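Local coordinates for protein pectate lyase (PDB 3VMV) that probably cleaves polygalacturonate, the pectate backbone of plant cell walls, by lyase chemistry as a secreted parallel beta-helix enzyme of polysaccharide lyase family 1, at residues S64-K69 and D93-R98; H114-E119 and S149-G154; V125-K130 and M158-E163; Q108-H113 and D135-Y140. One frame throughout, in Å; residues are numbered along the deposited sequence.

Contact 1: residues S64-K69 and D93-R98; sequences SLIDVK and DGIGIR. With SO4 (sulfate ion), chain B.
Ile66 meets Ile95 and Ile97 in the apolar centre of this contact: its CD1 lies 4.1 Å from Ile95 CD1, the two side chains crossing at about a right angle, while its CB packs on Ile97 CG1. Val68 CG2 adds a further touch on Ile97 CG2. The backbones run parallel, joined by bonds from Ile66 N to Gly96 O, Arg98 N to Ile66 O and Val68 N to Arg98 O. Farther out, Leu65 CD2 sits 3.8 Å from Arg98 NH2, over one face of the guanidinium and toward its rim. The bend of Arg98 about CG-CD (chi3 64°) turns NE from the line of the extended chain. NH1 forms a salt bridge with Asp67 OD1 at 3.0 Å, in the guanidinium plane but from above the carboxylate, and NH1 and NH2 together grip a sulfate ion, NH2 reaching its O3 at 2.7 Å. Lys69 NZ stands 3.4 Å from Arg98 NH1, a close pair of like charges that Asp67, Glu119 and the sulfate would probably offset. Strand 66-68 is laid beside strand 97-103 in the parallel beta-helix, with Ile56 of strand 55-57 against Ile66, Ile112 of strand 111-113 against Ile97, and strand 123-126 following beyond Arg98.

Contact 2: residues H114-E119 and S149-G154; sequences HVREGE and SDYYDG
Arg116 lays its guanidinium over the ring of Tyr151, a cation-pi stack with CZ 4.3 Å from the ring centroid and the two planes 19° apart. Its CD reaches the same face, 3.5 Å from the centroid in a CH-pi contact, so aliphatic chain and charged head share one ring. NH1 also donates to Tyr151 O at 2.7 Å, in the carbonyl plane and on a lone pair, and this bond fixes how the guanidinium is turned. An alanine in place of Tyr151 would probably leave Arg116 held by the carbonyl bond but without its aromatic platform, its CD and guanidinium freer to move. Next along the chain, Tyr152 presents its face to the edge of His114 in an offset edge-to-face pair, with planes at 78°. The closest touch is His114 CD2 to Tyr152 OH, 3.4 Å, and the hydroxyl lies near the plane of the imidazole. Both segments are loops between successive strands of the parallel beta-helix, 111-113 to 123-126 and 138-140 to 156-158, so loops of neighbouring turns lean on each other at the surface. Water bridges Arg116 O to Tyr151 O, and another joins Arg116 NH1 to Asp150 O. Farther out, Glu142 bonds His114 NE2, while Lys177 forms salt bridges with both Asp150 and Asp153.

Contact 3: residues V125-K130 and M158-E163; sequences VTDDSK and MKRNAE
Lys130 runs beside Glu163, the two side chains pointing the same way. Its CB lies 3.5 Å from Glu163 O, CG and CD pass along Glu163 CB, and CE comes within 3.3 Å of Glu163 OE1. The torsion about CD-CE is nearly eclipsed (chi4 15°), which places NZ near two carbonyls: it donates to Asp128 O at 3.2 Å from above the carbonyl plane and makes a weak bond to Asn161 O. Glu163 OE1, 4.0 Å from NZ, gives a long salt bridge, while OE2 of the same carboxylate pairs with Lys193. An alanine in place of Lys130 would probably leave Asp128 O and Asn161 O without this shared donor and Glu163 OE1 without its long salt bridge, Lys193 still pairing with OE2. The segments are equivalent corners of adjacent turns in the parallel beta-helix, each bending through a type I' turn, Thr126 to Ser129 and Lys159 to Ala162. Stacked one over the other, the turns are tied by Lys159 N to Val125 O, Asp128 N to Arg160 O and Glu163 N to Ser129 O. Within the first turn, Thr126 O accepts from both the N and the OG of Ser129. Val125 CG1 packs 3.9 Å from Ala162 CB, and Val125 CB touches Met158 CG. Beyond them Ile165 of strand 165-175 meets both Val125 and Met158, and Ser100 holds Asp127 OD2.

Contact 4: residues Q108-H113 and D135-Y140; sequences QNVSIH and DHNEFY
Successive turns of the parallel beta-helix stack here, His113 over Tyr140 and Ile112 over Phe139 where strands 111-113 and 138-140 run side by side, their axes 4.8 Å apart. His113 CB sits over the centre of the Tyr140 ring, 3.4 Å from its centroid, in a CH-pi contact. The two ring planes are almost parallel (6°) but slid apart, leaving Tyr140 OH over the imidazole, offset toward its rim and 3.4 Å from CD2. Both residues place CG between backbone N and carbonyl carbon (chi1 65° in His113, 53° in Tyr140), and this matching first torsion starts both side chains off in the same direction. Glu91 bonds His113 NE2. On the other face of the strands, which looks into the helix interior, Ile112 CB packs 4.0 Å from Phe139 CD1, and the phenyl goes on to meet Phe172. Such stacking of like positions from turn to turn is characteristic of the beta-helix of pectate lyases. The backbones are joined by Glu138 N to Val110 O and Ile112 N to Glu138 O, while Asn109 N to Asp135 O binds the preceding corner. Water links Ser111 OG to Glu138 OE1, while OE2 accepts from Val322 N. At the far end His136 ND1 donates to Asp135 OD2 at 2.7 Å, in the imidazole plane but above that of the carboxylate; Asp135 OD1 is taken by Ser168, and Trp169 stacks on His136.

How the contacts relate
All four contacts join neighbouring turns of one parallel beta-helix. Contact 1 closes before the others open, whereas contacts 4, 2 and 3 interleave: their first segments follow in the order 108-113, 114-119, 125-130, and their second, 135-140, 149-154, 158-163, repeat it one turn later. Contacts 1 and 3 share the row where strands 97-103 and 123-126 are neighbours, contact 4 lies mainly on another, and contact 2 joins loops. Contacts 1 and 2, centres about 12 Å apart, share the Arg98 to Glu119 salt bridge; contact 1 also packs on contact 4 through Ile97 and Ile112. Contacts 3 and 4 have centres about 19 Å apart, so the set joins successive turns on more than one side of the coil.

Contact 1: residues S64-K69 and D93-R98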
loop_
_atom_site.group_PDB
_atom_site.type_symbol
_atom_site.label_atom_id
_atom_site.label_comp_id
_atom_site.label_asym_id
_atom_site.label_seq_id
_atom_site.Cartn_x
_atom_site.Cartn_y
_atom_site.Cartn_z
ATOM N N SER A 64 -17.089 4.713 10.639
ATOM C CA SER A 64 -16.076 3.778 11.152
ATOM C C SER A 64 -14.779 3.774 10.335
ATOM O O SER A 64 -13.851 3.033 10.644
ATOM C CB SER A 64 -16.629 2.346 11.186
ATOM O OG SER A 64 -17.673 2.254 12.137
ATOM N N LEU A 65 -14.732 4.597 9.293
ATOM C CA LEU A 65 -13.527 4.814 8.482
ATOM C C LEU A 65 -13.603 6.229 7.941
ATOM O O LEU A 65 -14.640 6.863 8.069
ATOM C CB LEU A 65 -13.424 3.782 7.349
ATOM C CG LEU A 65 -14.622 3.536 6.439
ATOM C CD1 LEU A 65 -14.817 4.692 5.448
ATOM C CD2 LEU A 65 -14.433 2.233 5.681
ATOM N N ILE A 66 -12.490 6.739 7.411
ATOM C CA ILE A 66 -12.459 8.051 6.775
ATOM C C ILE A 66 -12.744 7.799 5.306
ATOM O O ILE A 66 -11.956 7.154 4.608
ATOM C CB ILE A 66 -11.064 8.693 6.962
ATOM C CG1 ILE A 66 -10.772 8.887 8.460
ATOM C CG2 ILE A 66 -11.002 10.031 6.211
ATOM C CD1 ILE A 66 -11.766 9.795 9.186
ATOM N N ASP A 67 -13.900 8.261 4.858
ATOM C CA ASP A 67 -14.496 7.884 3.583
ATOM C C ASP A 67 -14.133 8.934 2.534
ATOM O O ASP A 67 -14.829 9.950 2.364
ATOM C CB ASP A 67 -16.020 7.813 3.811
ATOM C CG ASP A 67 -16.784 6.848 2.885
ATOM O OD1 ASP A 67 -16.207 6.107 2.111
ATOM O OD2 ASP A 67 -18.035 6.874 2.963
ATOM N N VAL A 68 -13.068 8.655 1.785
ATOM C CA VAL A 68 -12.688 9.488 0.619
ATOM C C VAL A 68 -13.497 9.031 -0.581
ATOM O O VAL A 68 -13.066 8.214 -1.397
ATOM C CB VAL A 68 -11.163 9.479 0.364
ATOM C CG1 VAL A 68 -10.821 10.460 -0.777
ATOM C CG2 VAL A 68 -10.421 9.845 1.648
ATOM N N LYS A 69 -14.740 9.525 -0.631
ATOM C CA LYS A 69 -15.764 9.080 -1.553
ATOM C C LYS A 69 -16.645 10.281 -1.788
ATOM O O LYS A 69 -16.900 11.070 -0.879
ATOM C CB LYS A 69 -16.610 7.968 -0.910
ATOM C CG LYS A 69 -17.595 7.334 -1.874
ATOM C CD LYS A 69 -18.531 6.362 -1.146
ATOM C CE LYS A 69 -17.762 5.100 -0.725
ATOM N NZ LYS A 69 -18.733 4.035 -0.359
ATOM N N ASP A 93 -5.393 6.421 14.838
ATOM C CA ASP A 93 -5.306 5.340 15.815
ATOM C C ASP A 93 -6.642 4.599 15.825
ATOM O O ASP A 93 -7.656 5.101 16.336
ATOM C CB ASP A 93 -4.986 5.925 17.188
ATOM C CG ASP A 93 -4.910 4.856 18.273
ATOM O OD1 ASP A 93 -5.049 3.645 17.959
ATOM O OD2 ASP A 93 -4.709 5.243 19.450
ATOM N N GLY A 94 -6.648 3.429 15.180
ATOM C CA GLY A 94 -7.838 2.594 15.204
ATOM C C GLY A 94 -8.842 2.939 14.144
ATOM O O GLY A 94 -9.977 2.426 14.212
ATOM N N ILE A 95 -8.474 3.784 13.176
ATOM C CA ILE A 95 -9.419 4.122 12.095
ATOM C C ILE A 95 -8.593 4.301 10.847
ATOM O O ILE A 95 -7.529 4.922 10.895
ATOM C CB ILE A 95 -10.288 5.393 12.396
ATOM C CG1 ILE A 95 -11.326 5.562 11.291
ATOM C CG2 ILE A 95 -9.412 6.629 12.629
ATOM C CD1 ILE A 95 -12.451 6.566 11.643
ATOM N N GLY A 96 -9.077 3.710 9.768
ATOM C CA GLY A 96 -8.391 3.758 8.495
ATOM C C GLY A 96 -9.071 4.622 7.469
ATOM O O GLY A 96 -10.140 5.202 7.694
ATOM N N ILE A 97 -8.383 4.774 6.347
ATOM C CA ILE A 97 -8.877 5.565 5.219
ATOM C C ILE A 97 -9.308 4.675 4.078
ATOM O O ILE A 97 -8.635 3.695 3.776
ATOM C CB ILE A 97 -7.728 6.474 4.701
ATOM C CG1 ILE A 97 -7.311 7.430 5.822
ATOM C CG2 ILE A 97 -8.207 7.275 3.477
ATOM C CD1 ILE A 97 -5.995 8.255 5.499
ATOM N N ARG A 98 -10.435 4.999 3.439
ATOM C CA ARG A 98 -10.866 4.281 2.250
ATOM C C ARG A 98 -10.957 5.240 1.089
ATOM O O ARG A 98 -11.614 6.271 1.185
ATOM C CB ARG A 98 -12.197 3.537 2.435
ATOM C CG ARG A 98 -12.622 2.748 1.193
ATOM C CD ARG A 98 -13.874 1.910 1.472
ATOM N NE ARG A 98 -14.998 2.791 1.770
ATOM C CZ ARG A 98 -16.165 2.371 2.288
ATOM N NH1 ARG A 98 -17.135 3.251 2.487
ATOM N NH2 ARG A 98 -16.345 1.096 2.614
HETATM S S SO4 B . -19.486 0.879 4.484
HETATM O O1 SO4 B . -19.057 1.265 5.820
HETATM O O2 SO4 B . -19.681 2.042 3.647
HETATM O O3 SO4 B . -18.475 0.002 3.898
HETATM O O4 SO4 B . -20.763 0.189 4.562
HETATM O O HOH W 1 -11.462 1.929 9.985
HETATM O O HOH W 2 -14.418 5.448 0.351
#

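Contact 2: residues H114-E119 and S149-G154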
loop_
_atom_site.group_PDB
_atom_site.type_symbol
_atom_site.label_atom_id
_atom_site.label_comp_id
_atom_site.label_asym_id
_atom_site.label_seq_id
_atom_site.Cartn_x
_atom_site.Cartn_y
_atom_site.Cartn_z
ATOM N N HIS A 114 -3.463 -0.166 14.120
ATOM C CA HIS A 114 -4.405 -0.915 14.952
ATOM C C HIS A 114 -5.819 -0.721 14.418
ATOM O O HIS A 114 -6.761 -0.544 15.207
ATOM C CB HIS A 114 -4.302 -0.558 16.439
ATOM C CG HIS A 114 -2.991 -0.948 17.032
ATOM N ND1 HIS A 114 -1.888 -0.116 17.010
ATOM C CD2 HIS A 114 -2.586 -2.103 17.609
ATOM C CE1 HIS A 114 -0.871 -0.730 17.597
ATOM N NE2 HIS A 114 -1.271 -1.931 17.985
ATOM N N VAL A 115 -5.968 -0.833 13.095
ATOM C CA VAL A 115 -7.287 -0.647 12.488
ATOM C C VAL A 115 -8.036 -1.976 12.505
ATOM O O VAL A 115 -7.710 -2.895 11.762
ATOM C CB VAL A 115 -7.185 -0.088 11.069
ATOM C CG1 VAL A 115 -8.611 0.269 10.509
ATOM C CG2 VAL A 115 -6.335 1.210 11.105
ATOM N N ARG A 116 -9.039 -2.082 13.370
ATOM C CA ARG A 116 -9.920 -3.251 13.417
ATOM C C ARG A 116 -11.315 -2.945 12.832
ATOM O O ARG A 116 -11.874 -3.749 12.077
ATOM C CB ARG A 116 -10.087 -3.754 14.854
ATOM C CG ARG A 116 -11.185 -4.808 14.961
ATOM C CD ARG A 116 -11.084 -5.663 16.202
ATOM N NE ARG A 116 -12.277 -6.505 16.329
ATOM C CZ ARG A 116 -12.520 -7.622 15.638
ATOM N NH1 ARG A 116 -11.654 -8.112 14.764
ATOM N NH2 ARG A 116 -13.656 -8.279 15.846
ATOM N N GLU A 117 -11.874 -1.794 13.204
ATOM C CA GLU A 117 -13.229 -1.415 12.742
ATOM C C GLU A 117 -13.237 -0.913 11.294
ATOM O O GLU A 117 -12.189 -0.700 10.697
ATOM C CB GLU A 117 -13.830 -0.395 13.696
ATOM C CG GLU A 117 -13.986 -0.950 15.109
ATOM C CD GLU A 117 -14.595 0.050 16.066
ATOM O OE1 GLU A 117 -15.627 0.659 15.704
ATOM O OE2 GLU A 117 -14.042 0.230 17.176
ATOM N N GLY A 118 -14.426 -0.700 10.716
ATOM C CA GLY A 118 -14.478 -0.316 9.316
ATOM C C GLY A 118 -14.129 -1.485 8.412
ATOM O O GLY A 118 -14.683 -2.575 8.535
ATOM N N GLU A 119 -13.214 -1.254 7.475
ATOM C CA GLU A 119 -12.684 -2.363 6.688
ATOM C C GLU A 119 -11.621 -3.124 7.485
ATOM O O GLU A 119 -11.160 -4.172 7.040
ATOM C CB GLU A 119 -12.012 -1.857 5.397
ATOM C CG GLU A 119 -12.910 -1.054 4.455
ATOM C CD GLU A 119 -13.869 -1.933 3.655
ATOM O OE1 GLU A 119 -13.791 -3.193 3.771
ATOM O OE2 GLU A 119 -14.716 -1.364 2.896
ATOM N N SER A 149 -4.955 -13.892 13.268
ATOM C CA SER A 149 -4.458 -13.184 12.093
ATOM C C SER A 149 -5.531 -12.279 11.499
ATOM O O SER A 149 -5.203 -11.422 10.719
ATOM C CB SER A 149 -3.986 -14.178 11.025
ATOM O OG SER A 149 -5.097 -14.976 10.615
ATOM N N ASP A 150 -6.813 -12.485 11.849
ATOM C CA ASP A 150 -7.906 -11.740 11.239
ATOM C C ASP A 150 -8.466 -10.659 12.165
ATOM O O ASP A 150 -9.429 -9.964 11.813
ATOM C CB ASP A 150 -9.060 -12.677 10.857
ATOM C CG ASP A 150 -8.684 -13.665 9.795
ATOM O OD1 ASP A 150 -7.932 -13.297 8.884
ATOM O OD2 ASP A 150 -9.156 -14.818 9.866
ATOM N N TYR A 151 -7.878 -10.505 13.362
ATOM C CA TYR A 151 -8.405 -9.500 14.311
ATOM C C TYR A 151 -8.326 -8.127 13.673
ATOM O O TYR A 151 -9.299 -7.353 13.712
ATOM C CB TYR A 151 -7.641 -9.544 15.635
ATOM C CG TYR A 151 -8.199 -8.640 16.711
ATOM C CD1 TYR A 151 -9.208 -9.078 17.542
ATOM C CD2 TYR A 151 -7.718 -7.343 16.877
ATOM C CE1 TYR A 151 -9.721 -8.257 18.534
ATOM C CE2 TYR A 151 -8.214 -6.520 17.850
ATOM C CZ TYR A 151 -9.213 -6.987 18.685
ATOM O OH TYR A 151 -9.702 -6.157 19.666
ATOM N N TYR A 152 -7.141 -7.818 13.131
ATOM C CA TYR A 152 -6.969 -6.709 12.201
ATOM C C TYR A 152 -7.017 -7.279 10.806
ATOM O O TYR A 152 -6.703 -8.485 10.606
ATOM C CB TYR A 152 -5.618 -6.016 12.453
ATOM C CG TYR A 152 -5.471 -5.555 13.897
ATOM C CD1 TYR A 152 -6.211 -4.479 14.389
ATOM C CD2 TYR A 152 -4.582 -6.214 14.755
ATOM C CE1 TYR A 152 -6.084 -4.078 15.724
ATOM C CE2 TYR A 152 -4.445 -5.819 16.084
ATOM C CZ TYR A 152 -5.182 -4.755 16.550
ATOM O OH TYR A 152 -5.052 -4.389 17.888
ATOM N N ASP A 153 -7.367 -6.438 9.823
ATOM C CA ASP A 153 -7.381 -6.911 8.430
ATOM C C ASP A 153 -6.108 -6.464 7.711
ATOM O O ASP A 153 -5.039 -6.981 8.022
ATOM C CB ASP A 153 -8.677 -6.483 7.715
ATOM C CG ASP A 153 -8.975 -7.303 6.451
ATOM O OD1 ASP A 153 -8.190 -8.194 6.082
ATOM O OD2 ASP A 153 -10.044 -7.050 5.826
ATOM N N GLY A 154 -6.194 -5.588 6.724
ATOM C CA GLY A 154 -4.975 -5.250 5.976
ATOM C C GLY A 154 -4.254 -3.996 6.407
ATOM O O GLY A 154 -4.759 -3.211 7.188
HETATM O O HOH W 3 -10.569 -6.225 11.402
HETATM O O HOH W 4 -12.116 -10.451 12.772
HETATM O O HOH W 5 -11.788 -5.134 4.115
#

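Contact 3: residues V125-K130 and M158-E163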
loop_
_atom_site.group_PDB
_atom_site.type_symbol
_atom_site.label_atom_id
_atom_site.label_comp_id
_atom_site.label_asym_id
_atom_site.label_seq_id
_atom_site.Cartn_x
_atom_site.Cartn_y
_atom_site.Cartn_z
ATOM N N VAL A 125 -7.825 0.940 -1.106
ATOM C CA VAL A 125 -7.923 1.688 -2.349
ATOM C C VAL A 125 -8.798 0.862 -3.298
ATOM O O VAL A 125 -8.419 -0.236 -3.670
ATOM C CB VAL A 125 -6.529 1.909 -2.962
ATOM C CG1 VAL A 125 -6.631 2.703 -4.229
ATOM C CG2 VAL A 125 -5.553 2.583 -1.961
ATOM N N THR A 126 -9.979 1.364 -3.673
ATOM C CA THR A 126 -10.978 0.502 -4.272
ATOM C C THR A 126 -11.893 1.250 -5.211
ATOM O O THR A 126 -11.692 2.444 -5.484
ATOM C CB THR A 126 -11.760 -0.240 -3.151
ATOM O OG1 THR A 126 -12.547 -1.286 -3.727
ATOM C CG2 THR A 126 -12.637 0.715 -2.314
ATOM N N ASP A 127 -12.869 0.533 -5.765
ATOM C CA ASP A 127 -13.888 1.117 -6.632
ATOM C C ASP A 127 -13.309 2.026 -7.707
ATOM O O ASP A 127 -13.733 3.176 -7.836
ATOM C CB ASP A 127 -14.947 1.895 -5.812
ATOM C CG ASP A 127 -15.598 1.030 -4.711
ATOM O OD1 ASP A 127 -15.817 -0.178 -4.944
ATOM O OD2 ASP A 127 -15.869 1.552 -3.620
ATOM N N ASP A 128 -12.365 1.498 -8.469
ATOM C CA ASP A 128 -11.867 2.151 -9.669
ATOM C C ASP A 128 -11.059 3.413 -9.428
ATOM O O ASP A 128 -10.899 4.218 -10.344
ATOM C CB ASP A 128 -13.023 2.416 -10.642
ATOM C CG ASP A 128 -13.720 1.132 -11.068
ATOM O OD1 ASP A 128 -13.294 0.552 -12.085
ATOM O OD2 ASP A 128 -14.690 0.715 -10.400
ATOM N N SER A 129 -10.487 3.537 -8.222
ATOM C CA SER A 129 -9.611 4.669 -7.924
ATOM C C SER A 129 -8.382 4.612 -8.837
ATOM O O SER A 129 -7.913 3.539 -9.212
ATOM C CB SER A 129 -9.143 4.595 -6.480
ATOM O OG SER A 129 -10.199 4.900 -5.588
ATOM N N LYS A 130 -7.847 5.780 -9.180
ATOM C CA LYS A 130 -6.650 5.844 -10.001
ATOM C C LYS A 130 -5.758 6.999 -9.587
ATOM O O LYS A 130 -6.249 8.038 -9.090
ATOM C CB LYS A 130 -7.033 6.004 -11.473
ATOM C CG LYS A 130 -7.716 4.724 -11.995
ATOM C CD LYS A 130 -7.908 4.754 -13.495
ATOM C CE LYS A 130 -8.703 3.532 -13.924
ATOM N NZ LYS A 130 -9.357 2.875 -12.750
ATOM N N MET A 158 -5.536 -3.042 -2.159
ATOM C CA MET A 158 -6.048 -2.477 -3.412
ATOM C C MET A 158 -6.973 -3.475 -4.054
ATOM O O MET A 158 -6.643 -4.675 -4.141
ATOM C CB MET A 158 -4.854 -2.165 -4.343
ATOM C CG MET A 158 -3.885 -1.173 -3.646
ATOM S SD MET A 158 -2.433 -1.088 -4.672
ATOM C CE MET A 158 -1.333 -0.299 -3.460
ATOM N N LYS A 159 -8.118 -2.986 -4.511
ATOM C CA LYS A 159 -9.179 -3.853 -5.018
ATOM C C LYS A 159 -9.935 -3.180 -6.146
ATOM O O LYS A 159 -9.880 -1.945 -6.315
ATOM C CB LYS A 159 -10.217 -4.128 -3.898
ATOM C CG LYS A 159 -9.635 -4.715 -2.612
ATOM C CD LYS A 159 -10.728 -4.884 -1.520
ATOM C CE LYS A 159 -10.119 -5.390 -0.201
ATOM N NZ LYS A 159 -11.166 -5.450 0.882
ATOM N N ARG A 160 -10.718 -3.996 -6.863
ATOM C CA ARG A 160 -11.790 -3.487 -7.729
ATOM C C ARG A 160 -11.267 -2.425 -8.702
ATOM O O ARG A 160 -11.742 -1.288 -8.750
ATOM C CB ARG A 160 -12.976 -2.977 -6.888
ATOM C CG ARG A 160 -13.617 -4.146 -6.101
ATOM C CD ARG A 160 -14.876 -3.700 -5.392
ATOM N NE ARG A 160 -15.581 -4.885 -4.893
ATOM C CZ ARG A 160 -16.488 -5.589 -5.570
ATOM N NH1 ARG A 160 -16.847 -5.242 -6.801
ATOM N NH2 ARG A 160 -17.038 -6.655 -5.003
ATOM N N ASN A 161 -10.291 -2.841 -9.501
ATOM C CA ASN A 161 -9.812 -2.044 -10.627
ATOM C C ASN A 161 -9.073 -0.752 -10.289
ATOM O O ASN A 161 -8.918 0.095 -11.160
ATOM C CB ASN A 161 -10.971 -1.751 -11.569
ATOM C CG ASN A 161 -11.575 -3.008 -12.081
ATOM O OD1 ASN A 161 -10.927 -3.758 -12.813
ATOM N ND2 ASN A 161 -12.799 -3.287 -11.656
ATOM N N ALA A 162 -8.546 -0.655 -9.071
ATOM C CA ALA A 162 -7.646 0.436 -8.703
ATOM C C ALA A 162 -6.426 0.343 -9.617
ATOM O O ALA A 162 -5.942 -0.752 -9.890
ATOM C CB ALA A 162 -7.200 0.276 -7.231
ATOM N N GLU A 163 -5.899 1.479 -10.073
ATOM C CA GLU A 163 -4.850 1.444 -11.095
ATOM C C GLU A 163 -3.981 2.668 -10.946
ATOM O O GLU A 163 -4.480 3.744 -10.569
ATOM C CB GLU A 163 -5.478 1.476 -12.506
ATOM C CG GLU A 163 -4.547 1.096 -13.636
ATOM C CD GLU A 163 -5.333 0.861 -14.937
ATOM O OE1 GLU A 163 -6.525 1.215 -14.964
ATOM O OE2 GLU A 163 -4.780 0.336 -15.919
#

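Contact 4: residues Q108-H113 and D135-Y140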
loop_
_atom_site.group_PDB
_atom_site.type_symbol
_atom_site.label_atom_id
_atom_site.label_comp_id
_atom_site.label_asym_id
_atom_site.label_seq_id
_atom_site.Cartn_x
_atom_site.Cartn_y
_atom_site.Cartn_z
ATOM N N GLN A 108 0.227 11.071 2.721
ATOM C CA GLN A 108 1.653 11.222 2.989
ATOM C C GLN A 108 1.896 11.586 4.435
ATOM O O GLN A 108 1.174 12.421 5.048
ATOM C CB GLN A 108 2.152 12.320 2.072
ATOM C CG GLN A 108 3.649 12.532 2.124
ATOM C CD GLN A 108 4.106 13.492 1.047
ATOM O OE1 GLN A 108 4.990 13.178 0.210
ATOM N NE2 GLN A 108 3.539 14.662 1.064
ATOM N N ASN A 109 2.982 11.053 4.990
ATOM C CA ASN A 109 3.439 11.428 6.328
ATOM C C ASN A 109 2.421 11.240 7.457
ATOM O O ASN A 109 2.338 12.072 8.372
ATOM C CB ASN A 109 3.952 12.881 6.353
ATOM C CG ASN A 109 4.830 13.171 7.555
ATOM O OD1 ASN A 109 5.702 12.360 7.919
ATOM N ND2 ASN A 109 4.597 14.331 8.185
ATOM N N VAL A 110 1.635 10.173 7.368
ATOM C CA VAL A 110 0.761 9.818 8.501
ATOM C C VAL A 110 1.083 8.421 9.052
ATOM O O VAL A 110 1.630 7.562 8.345
ATOM C CB VAL A 110 -0.767 9.877 8.093
ATOM C CG1 VAL A 110 -1.141 11.270 7.655
ATOM C CG2 VAL A 110 -1.062 8.837 6.977
ATOM N N SER A 111 0.707 8.178 10.309
ATOM C CA SER A 111 0.808 6.852 10.886
ATOM C C SER A 111 -0.600 6.338 11.052
ATOM O O SER A 111 -1.431 7.058 11.609
ATOM C CB SER A 111 1.469 6.895 12.253
ATOM O OG SER A 111 2.793 7.428 12.129
ATOM N N ILE A 112 -0.871 5.136 10.563
ATOM C CA ILE A 112 -2.229 4.575 10.657
ATOM C C ILE A 112 -2.075 3.196 11.221
ATOM O O ILE A 112 -1.341 2.349 10.638
ATOM C CB ILE A 112 -2.906 4.482 9.264
ATOM C CG1 ILE A 112 -2.885 5.862 8.573
ATOM C CG2 ILE A 112 -4.368 3.953 9.440
ATOM C CD1 ILE A 112 -3.631 5.882 7.240
ATOM N N HIS A 113 -2.757 2.911 12.330
ATOM C CA HIS A 113 -2.434 1.686 13.014
ATOM C C HIS A 113 -3.571 1.136 13.876
ATOM O O HIS A 113 -4.498 1.821 14.249
ATOM C CB HIS A 113 -1.171 1.909 13.876
ATOM C CG HIS A 113 -1.380 2.898 14.989
ATOM N ND1 HIS A 113 -1.725 2.513 16.270
ATOM C CD2 HIS A 113 -1.297 4.251 15.018
ATOM C CE1 HIS A 113 -1.848 3.584 17.037
ATOM N NE2 HIS A 113 -1.599 4.655 16.302
ATOM N N ASP A 135 2.830 7.705 0.435
ATOM C CA ASP A 135 4.263 8.010 0.602
ATOM C C ASP A 135 4.618 8.409 2.019
ATOM O O ASP A 135 3.972 9.225 2.639
ATOM C CB ASP A 135 4.607 9.131 -0.377
ATOM C CG ASP A 135 6.071 9.578 -0.279
ATOM O OD1 ASP A 135 6.919 8.845 -0.803
ATOM O OD2 ASP A 135 6.324 10.628 0.326
ATOM N N HIS A 136 5.696 7.847 2.547
ATOM C CA HIS A 136 6.254 8.317 3.812
ATOM C C HIS A 136 5.299 8.192 4.992
ATOM O O HIS A 136 5.254 9.040 5.862
ATOM C CB HIS A 136 6.815 9.751 3.688
ATOM C CG HIS A 136 8.213 9.803 3.150
ATOM N ND1 HIS A 136 8.493 10.121 1.838
ATOM C CD2 HIS A 136 9.407 9.531 3.737
ATOM C CE1 HIS A 136 9.809 10.118 1.661
ATOM N NE2 HIS A 136 10.386 9.741 2.791
ATOM N N ASN A 137 4.570 7.076 5.009
ATOM C CA ASN A 137 3.684 6.756 6.116
ATOM C C ASN A 137 4.223 5.591 6.942
ATOM O O ASN A 137 5.214 4.953 6.570
ATOM C CB ASN A 137 2.330 6.369 5.575
ATOM C CG ASN A 137 1.781 7.382 4.573
ATOM O OD1 ASN A 137 1.573 7.049 3.357
ATOM N ND2 ASN A 137 1.499 8.558 5.030
ATOM N N GLU A 138 3.520 5.285 8.034
ATOM C CA GLU A 138 3.839 4.108 8.837
ATOM C C GLU A 138 2.537 3.411 9.132
ATOM O O GLU A 138 1.575 4.045 9.525
ATOM C CB GLU A 138 4.576 4.470 10.131
ATOM C CG GLU A 138 5.917 5.114 9.797
ATOM C CD GLU A 138 6.826 5.382 10.976
ATOM O OE1 GLU A 138 6.668 4.775 12.065
ATOM O OE2 GLU A 138 7.765 6.200 10.820
ATOM N N PHE A 139 2.557 2.093 8.967
ATOM C CA PHE A 139 1.367 1.262 9.125
ATOM C C PHE A 139 1.723 0.099 9.998
ATOM O O PHE A 139 2.750 -0.559 9.751
ATOM C CB PHE A 139 0.899 0.718 7.775
ATOM C CG PHE A 139 0.732 1.783 6.702
ATOM C CD1 PHE A 139 -0.265 2.744 6.810
ATOM C CD2 PHE A 139 1.545 1.780 5.578
ATOM C CE1 PHE A 139 -0.441 3.737 5.839
ATOM C CE2 PHE A 139 1.368 2.752 4.578
ATOM C CZ PHE A 139 0.384 3.733 4.701
ATOM N N TYR A 140 0.895 -0.231 10.989
ATOM C CA TYR A 140 1.267 -1.338 11.870
ATOM C C TYR A 140 0.059 -1.809 12.674
ATOM O O TYR A 140 -0.939 -1.084 12.756
ATOM C CB TYR A 140 2.434 -0.946 12.793
ATOM C CG TYR A 140 2.276 0.317 13.599
ATOM C CD1 TYR A 140 1.816 0.275 14.924
ATOM C CD2 TYR A 140 2.616 1.550 13.052
ATOM C CE1 TYR A 140 1.733 1.416 15.679
ATOM C CE2 TYR A 140 2.510 2.724 13.812
ATOM C CZ TYR A 140 2.073 2.629 15.122
ATOM O OH TYR A 140 1.917 3.750 15.926
HETATM O O HOH W 6 4.407 5.851 13.682
#